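Local atomic coordinates of 5-Carboxyvanillate Decarboxylase (Novosphingobium aromaticivorans, PDB entry 4QRN), a protein that probably catalyses the metal-dependent removal of a carboxylate group from 5-carboxyvanillate, and here holds manganese and a nitro analogue of that substrate. Residues E41-T46 / E86-L91; K106-L111 / R146-G151; T82-R87 / Y337-V342. One frame throughout, in Å; residues are numbered along the deposited sequence.

Contact 1 of 3, residues E41-T46 / E86-L91; sequences EEAFAT and ERLLDL. With MN (manganese (II) ion), chain E.
A45 N donates to L88 O at 2.9 Å, the sole direct hydrogen bond between segments 41-46 and 86-91. With an N-H...O angle of 160° it is nearly straight at the hydrogen, but the donor stands 59° out of the carbonyl plane and therefore not on a lone pair. F44 CA also approaches the same L88 O at 3.3 Å, a bent and at best weak C-H...O contact. Water 2 adds an indirect link, giving one hydrogen to A45 O (2.8 Å) and the other to L89 O.

The apolar contacts fall on two sides of the strand. On one, A43 CB touches L88 CD2 at 3.8 Å and A45 CB rests on L88 CB, while L89 CD2 reaches the backbone at A45 O and T46 C. On the other, L91 CD2 lies 3.7 Å from F44 CB, and L91 CD1 approaches the F44 ring obliquely. F44 keeps CG between its backbone N and carbonyl carbon (chi1 72°), which carries the ring to the L91 side, where L136 of helix 122-142 also touches it.

Metal coordination lies at the other end of the segment, E41 being mid-strand in 38-44. E41 OE2 binds manganese at 2.1 Å, and water 1, itself a metal ligand, donates to E41 O at 3.1 Å. H210 and D336 are the other protein ligands. A first-strand glutamate among the ligands of a metal at a barrel mouth fits the decarboxylases of the amidohydrolase superfamily, and helix 79-89 packs beside that strand's exit.

Contact 2 of 3, residues K106-L111 / R146-G151; sequences KAILAL and RFIGMG
Four backbone hydrogen bonds tie K106-L111 to R146-G151, and their order identifies a parallel pair. A107 N donates to R146 O and A107 O accepts from I148 N, both at 2.9 Å; two residues on, L109 N donates to I148 O at 2.8 Å and L109 O accepts from M150 N. All four are close to straight. Thus A107 and L109 each use both backbone polar atoms toward the same neighbour, while K106 CA and I108 CA bring C-H groups to R146 O and I148 O. Beyond the last direct bond, water 3 continues the link by accepting from L111 N and donating to M150 O.

Side chains divide between the faces of the sheet. On the A107, L109 and F147 face, L109 CD1 sits over the F147 ring, 4.1 Å from its centroid and 28° off the normal, a CH-pi contact that comes closest at CG. Helix 122-142 packs here too, through L136 on L109 and A139 on F147. On the I108 and I148 face, I148 CD1 lies against I108 CG1 at 4.0 Å and reaches K106 CB and CD. I108 CG2, anti to its own N, touches M150 CG at 3.6 Å; the M150 chain then bends twice away from the strand. R146 turns its guanidinium elsewhere, bonding D105 O through NE and forming a salt bridge with D100.

The strands, 39° apart in direction, are joined through helix 122-142 as a beta-alpha-beta unit. A107 and L109 spend their main-chain polarity on 146-151, while K106, I108 and A110 bond to the strand on the other side, so 106-111 is a central strand; beyond those bonds, the side chains meeting here are almost all apolar.

Contact 3 of 3, residues T82-R87 / Y337-V342; sequences TQILER and YPYQYV. With 1DF (4-hydroxy-3-methoxy-5-nitrobenzoic acid), chain F.
Y337 OH lies against the aliphatic part of R87 and is gripped by water 4 and D98. R87 CG comes within 3.4 Å of this oxygen, with CB and CD almost as near. Water 4, near the plane of the Y337 ring, donates to Y337 OH at 2.8 Å and to R87 O at 2.9 Å. D98 OD2 hydrogen-bonds the same hydroxyl and also forms a salt bridge with R87 NE.

A second water bridges the segments farther along: water 5, at the guanidinium edge and in its plane, accepts from R87 NH1 at 2.8 Å and donates to P338 O at 2.9 Å. Over one guanidinium face stands Y341, whose CD2 is 3.6 Å from R87 CZ. The planes are 66° apart and R87 NH2 lies at the ring's edge, so the tyrosine offers its rim and not its pi face. Q83 OE1 sits over the opposite face.

The apolar half centres on I84 and P338, a proline preceded by a cis peptide. P338 CB packs on R87 CB, I84 CG1 meets P338 O, and I84 CG2 touches Y339 CE1 at 3.6 Å. Y339, with CG anti to its carbonyl carbon (chi1 -61°), turns one face to the bound nitrobenzoate, whose CM2 lies 3.2 Å above the ring plane; Y339 OH is hydrogen-bonded to T112 OG1. Replacing Y339 by an alanine is likely to leave that ligand face uncovered, strip I84 CG2 of its contact with this ring and deprive T112 of the hydroxyl.

Without any direct hydrogen bond between the segments, apolar contacts, the R87 guanidinium against the rim of Y341, two bridging waters and the shared partner D98 join helix 79-89 to the loop, one of whose tyrosines walls the ligand pocket.

In the fold
From the N terminus, strand 38-44 leads into a largely helical excursion that contact 1 closes when helix 79-89 returns to the strand's end. Contact 2 follows in series, closing the 111-146 loop that holds helix 122-142. Contact 3 spans far more chain, from helix 79-89 to the loop after strand 331-332, and so encloses contact 2; it shares E86 and R87 with contact 1. Strands 38-44 and 106-111 are sheet neighbours, joined by E42 N to I108 O and E42 O to A110 N. E42 OE1 also bonds Y337 N. Contact 1 therefore mediates between the other two, which do not touch, and the metal and ligand lie beside it and contact 3.

Contact 1 of 3, residues E41-T46 / E86-L91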
# COMPACT_ATOMS: atom_id res chain seq x y z
N GLU A 41 -10.12 -7.83 16.24
CA GLU A 41 -10.33 -6.47 15.74
C GLU A 41 -11.82 -6.21 15.51
O GLU A 41 -12.27 -6.04 14.38
CB GLU A 41 -9.54 -6.17 14.47
CG GLU A 41 -9.48 -4.65 14.18
CD GLU A 41 -9.09 -4.33 12.75
OE1 GLU A 41 -7.96 -4.66 12.36
OE2 GLU A 41 -9.91 -3.74 11.98
N GLU A 42 -12.58 -6.14 16.59
CA GLU A 42 -14.05 -6.16 16.52
C GLU A 42 -14.57 -4.82 17.02
O GLU A 42 -14.07 -4.27 17.99
CB GLU A 42 -14.56 -7.35 17.35
CG GLU A 42 -13.73 -8.63 17.10
CD GLU A 42 -13.61 -8.99 15.62
OE1 GLU A 42 -14.67 -9.07 14.96
OE2 GLU A 42 -12.45 -9.18 15.11
N ALA A 43 -15.56 -4.27 16.32
CA ALA A 43 -15.94 -2.88 16.50
C ALA A 43 -17.31 -2.71 17.16
O ALA A 43 -18.23 -3.52 16.94
CB ALA A 43 -15.96 -2.18 15.15
N PHE A 44 -17.46 -1.61 17.90
CA PHE A 44 -18.78 -1.17 18.37
C PHE A 44 -18.85 0.34 18.27
O PHE A 44 -17.83 1.02 18.08
CB PHE A 44 -19.07 -1.63 19.81
CG PHE A 44 -18.28 -0.88 20.83
CD1 PHE A 44 -16.98 -1.29 21.13
CD2 PHE A 44 -18.80 0.23 21.48
CE1 PHE A 44 -16.19 -0.60 22.02
CE2 PHE A 44 -18.00 0.94 22.41
CZ PHE A 44 -16.69 0.51 22.68
N ALA A 45 -20.06 0.89 18.37
CA ALA A 45 -20.30 2.33 18.34
C ALA A 45 -21.16 2.72 19.51
O ALA A 45 -21.85 1.87 20.08
CB ALA A 45 -21.01 2.74 17.04
N THR A 46 -21.15 4.01 19.85
CA THR A 46 -22.17 4.55 20.74
C THR A 46 -23.00 5.54 19.93
O THR A 46 -22.50 6.30 19.10
CB THR A 46 -21.60 5.20 22.01
OG1 THR A 46 -21.00 6.46 21.69
CG2 THR A 46 -20.62 4.26 22.72
N GLU A 86 -26.74 -1.15 12.93
CA GLU A 86 -27.44 -1.87 13.97
C GLU A 86 -26.50 -2.74 14.80
O GLU A 86 -26.55 -2.76 16.04
CB GLU A 86 -28.52 -2.76 13.34
CG GLU A 86 -29.71 -2.00 12.82
CD GLU A 86 -30.78 -2.92 12.24
OE1 GLU A 86 -30.74 -4.15 12.48
OE2 GLU A 86 -31.68 -2.39 11.54
N ARG A 87 -25.65 -3.48 14.13
CA ARG A 87 -24.73 -4.37 14.84
C ARG A 87 -23.71 -3.58 15.66
O ARG A 87 -23.38 -4.00 16.78
CB ARG A 87 -24.04 -5.34 13.87
CG ARG A 87 -24.98 -6.44 13.39
CD ARG A 87 -24.33 -7.29 12.35
NE ARG A 87 -25.14 -8.47 12.09
CZ ARG A 87 -25.36 -9.00 10.90
NH1 ARG A 87 -24.83 -8.47 9.81
NH2 ARG A 87 -26.13 -10.08 10.82
N LEU A 88 -23.18 -2.49 15.12
CA LEU A 88 -22.22 -1.70 15.88
C LEU A 88 -22.76 -1.28 17.22
O LEU A 88 -22.04 -1.26 18.22
CB LEU A 88 -21.86 -0.42 15.11
CG LEU A 88 -20.88 -0.58 13.95
CD1 LEU A 88 -20.85 0.74 13.16
CD2 LEU A 88 -19.48 -0.91 14.46
N LEU A 89 -24.05 -0.91 17.24
CA LEU A 89 -24.63 -0.30 18.43
C LEU A 89 -24.96 -1.32 19.53
O LEU A 89 -25.21 -0.93 20.67
CB LEU A 89 -25.86 0.52 18.04
CG LEU A 89 -25.50 1.80 17.26
CD1 LEU A 89 -26.74 2.37 16.56
CD2 LEU A 89 -24.83 2.86 18.13
N ASP A 90 -24.96 -2.61 19.19
CA ASP A 90 -25.33 -3.63 20.18
C ASP A 90 -24.08 -4.14 20.88
O ASP A 90 -23.10 -4.50 20.23
CB ASP A 90 -26.04 -4.80 19.51
CG ASP A 90 -26.69 -5.71 20.53
OD1 ASP A 90 -27.86 -5.46 20.88
OD2 ASP A 90 -26.05 -6.68 21.01
N LEU A 91 -24.14 -4.16 22.21
CA LEU A 91 -23.10 -4.74 23.07
C LEU A 91 -23.70 -5.80 23.99
O LEU A 91 -23.34 -5.91 25.15
CB LEU A 91 -22.43 -3.66 23.92
CG LEU A 91 -21.42 -2.81 23.17
CD1 LEU A 91 -20.99 -1.65 24.05
CD2 LEU A 91 -20.21 -3.65 22.73
MN MN E . -11.73 -2.62 11.73
O HOH W 1 -12.60 -3.08 13.69
O HOH W 2 -23.86 1.15 21.82

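Contact 2 of 3, residues K106-L111 / R146-G151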
# COMPACT_ATOMS: atom_id res chain seq x y z
N LYS A 106 -14.39 -15.44 21.67
CA LYS A 106 -14.12 -14.17 22.33
C LYS A 106 -13.88 -13.12 21.27
O LYS A 106 -13.35 -13.42 20.19
CB LYS A 106 -12.88 -14.26 23.22
CG LYS A 106 -12.99 -15.34 24.30
CD LYS A 106 -11.85 -15.26 25.30
CE LYS A 106 -11.99 -16.35 26.36
NZ LYS A 106 -10.97 -16.22 27.43
N ALA A 107 -14.26 -11.89 21.60
CA ALA A 107 -14.07 -10.73 20.74
C ALA A 107 -13.33 -9.66 21.52
O ALA A 107 -13.73 -9.34 22.65
CB ALA A 107 -15.41 -10.22 20.26
N ILE A 108 -12.31 -9.09 20.91
CA ILE A 108 -11.60 -7.94 21.46
C ILE A 108 -12.19 -6.71 20.80
O ILE A 108 -12.09 -6.53 19.58
CB ILE A 108 -10.09 -8.06 21.25
CG1 ILE A 108 -9.64 -9.44 21.79
CG2 ILE A 108 -9.39 -6.88 21.90
CD1 ILE A 108 -8.16 -9.65 21.91
N LEU A 109 -12.84 -5.89 21.63
CA LEU A 109 -13.73 -4.83 21.18
C LEU A 109 -13.10 -3.46 21.33
O LEU A 109 -12.46 -3.16 22.35
CB LEU A 109 -14.99 -4.82 22.04
CG LEU A 109 -15.82 -6.09 21.96
CD1 LEU A 109 -16.81 -6.15 23.12
CD2 LEU A 109 -16.56 -6.18 20.66
N ALA A 110 -13.34 -2.61 20.34
CA ALA A 110 -12.88 -1.22 20.39
C ALA A 110 -13.87 -0.30 19.70
O ALA A 110 -14.49 -0.65 18.69
CB ALA A 110 -11.50 -1.09 19.73
N LEU A 111 -13.96 0.91 20.21
CA LEU A 111 -14.82 1.93 19.64
C LEU A 111 -14.42 2.19 18.19
O LEU A 111 -13.24 2.39 17.88
CB LEU A 111 -14.72 3.22 20.45
CG LEU A 111 -15.61 4.36 19.96
CD1 LEU A 111 -17.07 4.04 20.20
CD2 LEU A 111 -15.22 5.67 20.62
N ARG A 146 -16.69 -13.63 27.03
CA ARG A 146 -16.92 -13.38 25.60
C ARG A 146 -16.33 -12.08 25.09
O ARG A 146 -15.96 -12.00 23.93
CB ARG A 146 -18.43 -13.35 25.29
CG ARG A 146 -19.21 -14.55 25.80
CD ARG A 146 -18.70 -15.87 25.31
NE ARG A 146 -18.69 -16.02 23.86
CZ ARG A 146 -19.75 -16.36 23.12
NH1 ARG A 146 -20.95 -16.53 23.67
NH2 ARG A 146 -19.62 -16.50 21.82
N PHE A 147 -16.31 -11.03 25.93
CA PHE A 147 -15.95 -9.68 25.50
C PHE A 147 -14.70 -9.24 26.25
O PHE A 147 -14.66 -9.35 27.49
CB PHE A 147 -17.04 -8.67 25.84
CG PHE A 147 -18.36 -8.79 25.07
CD1 PHE A 147 -18.51 -9.56 23.91
CD2 PHE A 147 -19.45 -8.06 25.53
CE1 PHE A 147 -19.74 -9.59 23.25
CE2 PHE A 147 -20.67 -8.08 24.87
CZ PHE A 147 -20.82 -8.85 23.74
N ILE A 148 -13.73 -8.71 25.51
CA ILE A 148 -12.49 -8.18 26.04
C ILE A 148 -12.37 -6.76 25.51
O ILE A 148 -12.66 -6.54 24.33
CB ILE A 148 -11.29 -9.02 25.55
CG1 ILE A 148 -11.45 -10.48 26.01
CG2 ILE A 148 -9.96 -8.42 26.03
CD1 ILE A 148 -10.70 -11.47 25.12
N GLY A 149 -11.95 -5.81 26.33
CA GLY A 149 -11.93 -4.44 25.88
C GLY A 149 -10.56 -3.85 25.60
O GLY A 149 -9.57 -4.11 26.31
N MET A 150 -10.53 -2.98 24.58
CA MET A 150 -9.44 -2.05 24.31
C MET A 150 -10.01 -0.64 24.53
O MET A 150 -11.10 -0.33 24.06
CB MET A 150 -8.94 -2.19 22.86
CG MET A 150 -8.34 -3.55 22.56
SD MET A 150 -6.71 -3.82 23.29
CE MET A 150 -5.66 -3.17 21.99
N GLY A 151 -9.27 0.20 25.24
CA GLY A 151 -9.75 1.55 25.48
C GLY A 151 -9.62 2.45 24.27
O GLY A 151 -8.79 2.23 23.38
O HOH W 3 -12.82 1.31 22.79

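Contact 3 of 3, residues T82-R87 / Y337-V342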
# COMPACT_ATOMS: atom_id res chain seq x y z
N THR A 82 -27.00 -0.33 6.74
CA THR A 82 -27.99 -0.33 7.79
C THR A 82 -27.77 -1.48 8.76
O THR A 82 -27.94 -1.30 9.97
CB THR A 82 -29.45 -0.33 7.24
OG1 THR A 82 -29.62 -1.46 6.39
CG2 THR A 82 -29.76 0.95 6.46
N GLN A 83 -27.39 -2.65 8.26
CA GLN A 83 -27.10 -3.76 9.15
C GLN A 83 -25.85 -3.53 9.98
O GLN A 83 -25.79 -3.91 11.15
CB GLN A 83 -26.95 -5.04 8.33
CG GLN A 83 -28.24 -5.63 7.84
CD GLN A 83 -29.17 -6.01 8.99
OE1 GLN A 83 -28.82 -6.82 9.84
NE2 GLN A 83 -30.35 -5.40 9.02
N ILE A 84 -24.82 -2.92 9.39
CA ILE A 84 -23.64 -2.58 10.15
C ILE A 84 -23.97 -1.64 11.30
O ILE A 84 -23.48 -1.83 12.43
CB ILE A 84 -22.56 -2.00 9.20
CG1 ILE A 84 -21.90 -3.16 8.45
CG2 ILE A 84 -21.56 -1.09 9.94
CD1 ILE A 84 -21.02 -2.75 7.28
N LEU A 85 -24.76 -0.60 11.04
CA LEU A 85 -25.02 0.37 12.09
C LEU A 85 -25.75 -0.31 13.24
O LEU A 85 -25.43 -0.07 14.42
CB LEU A 85 -25.81 1.55 11.51
CG LEU A 85 -26.11 2.70 12.46
CD1 LEU A 85 -24.82 3.31 12.97
CD2 LEU A 85 -27.01 3.72 11.75
N GLU A 86 -26.74 -1.15 12.93
CA GLU A 86 -27.44 -1.87 13.97
C GLU A 86 -26.50 -2.74 14.80
O GLU A 86 -26.55 -2.76 16.04
CB GLU A 86 -28.52 -2.76 13.34
CG GLU A 86 -29.71 -2.00 12.82
CD GLU A 86 -30.78 -2.92 12.24
OE1 GLU A 86 -30.74 -4.15 12.48
OE2 GLU A 86 -31.68 -2.39 11.54
N ARG A 87 -25.65 -3.48 14.13
CA ARG A 87 -24.73 -4.37 14.84
C ARG A 87 -23.71 -3.58 15.66
O ARG A 87 -23.38 -4.00 16.78
CB ARG A 87 -24.04 -5.34 13.87
CG ARG A 87 -24.98 -6.44 13.39
CD ARG A 87 -24.33 -7.29 12.35
NE ARG A 87 -25.14 -8.47 12.09
CZ ARG A 87 -25.36 -9.00 10.90
NH1 ARG A 87 -24.83 -8.47 9.81
NH2 ARG A 87 -26.13 -10.08 10.82
N TYR A 337 -15.70 -7.75 12.64
CA TYR A 337 -17.15 -7.61 12.83
C TYR A 337 -17.45 -6.16 13.22
O TYR A 337 -16.74 -5.60 14.05
CB TYR A 337 -17.58 -8.52 13.94
CG TYR A 337 -19.04 -8.44 14.31
CD1 TYR A 337 -19.50 -7.55 15.28
CD2 TYR A 337 -19.97 -9.29 13.70
CE1 TYR A 337 -20.83 -7.51 15.66
CE2 TYR A 337 -21.33 -9.26 14.07
CZ TYR A 337 -21.74 -8.37 15.06
OH TYR A 337 -23.06 -8.33 15.49
N PRO A 338 -18.52 -5.54 12.69
CA PRO A 338 -19.53 -6.09 11.78
C PRO A 338 -19.29 -5.70 10.33
O PRO A 338 -20.14 -5.98 9.48
CB PRO A 338 -20.82 -5.47 12.32
CG PRO A 338 -20.40 -4.08 12.71
CD PRO A 338 -18.99 -4.26 13.28
N TYR A 339 -18.17 -5.02 10.06
CA TYR A 339 -17.87 -4.59 8.70
C TYR A 339 -17.64 -5.74 7.74
O TYR A 339 -17.86 -5.61 6.53
CB TYR A 339 -16.66 -3.65 8.71
CG TYR A 339 -16.94 -2.40 9.53
CD1 TYR A 339 -17.75 -1.39 9.03
CD2 TYR A 339 -16.41 -2.24 10.81
CE1 TYR A 339 -18.05 -0.26 9.78
CE2 TYR A 339 -16.72 -1.11 11.59
CZ TYR A 339 -17.52 -0.12 11.04
OH TYR A 339 -17.82 1.00 11.75
N GLN A 340 -17.16 -6.87 8.27
CA GLN A 340 -16.87 -8.03 7.46
C GLN A 340 -17.26 -9.29 8.24
O GLN A 340 -16.40 -10.05 8.70
CB GLN A 340 -15.41 -8.02 7.03
CG GLN A 340 -15.12 -9.00 5.90
CD GLN A 340 -13.90 -8.60 5.09
OE1 GLN A 340 -13.46 -7.45 5.12
NE2 GLN A 340 -13.34 -9.57 4.37
N TYR A 341 -18.56 -9.49 8.40
CA TYR A 341 -19.13 -10.59 9.18
C TYR A 341 -19.55 -11.69 8.22
O TYR A 341 -20.63 -11.61 7.64
CB TYR A 341 -20.34 -10.06 9.96
CG TYR A 341 -21.10 -11.10 10.74
CD1 TYR A 341 -20.46 -11.96 11.63
CD2 TYR A 341 -22.48 -11.21 10.61
CE1 TYR A 341 -21.16 -12.91 12.37
CE2 TYR A 341 -23.19 -12.16 11.34
CZ TYR A 341 -22.53 -13.01 12.21
OH TYR A 341 -23.23 -13.96 12.91
N VAL A 342 -18.69 -12.67 8.01
CA VAL A 342 -18.89 -13.64 6.94
C VAL A 342 -18.60 -15.04 7.44
O VAL A 342 -17.45 -15.42 7.64
CB VAL A 342 -17.98 -13.34 5.72
CG1 VAL A 342 -18.36 -14.25 4.56
CG2 VAL A 342 -18.03 -11.84 5.33
C1 1DF F . -14.77 -0.46 7.54
CO1 1DF F . -13.81 -1.43 7.67
CO2 1DF F . -14.94 0.48 8.58
CM1 1DF F . -13.11 -1.47 8.92
CM2 1DF F . -14.34 0.32 9.81
OM 1DF F . -14.51 1.17 10.86
CZ 1DF F . -13.49 -0.75 10.06
CC 1DF F . -15.58 -0.32 6.31
CV 1DF F . -15.14 2.42 10.59
O1 1DF F . -15.83 -1.40 5.62
O2 1DF F . -16.01 0.80 6.01
O3 1DF F . -13.05 -1.03 11.25
N 1DF F . -11.78 -2.16 8.86
O11 1DF F . -11.02 -2.17 9.79
O22 1DF F . -11.42 -2.62 7.74
O HOH W 4 -24.17 -6.67 17.40
O HOH W 5 -22.98 -6.41 9.36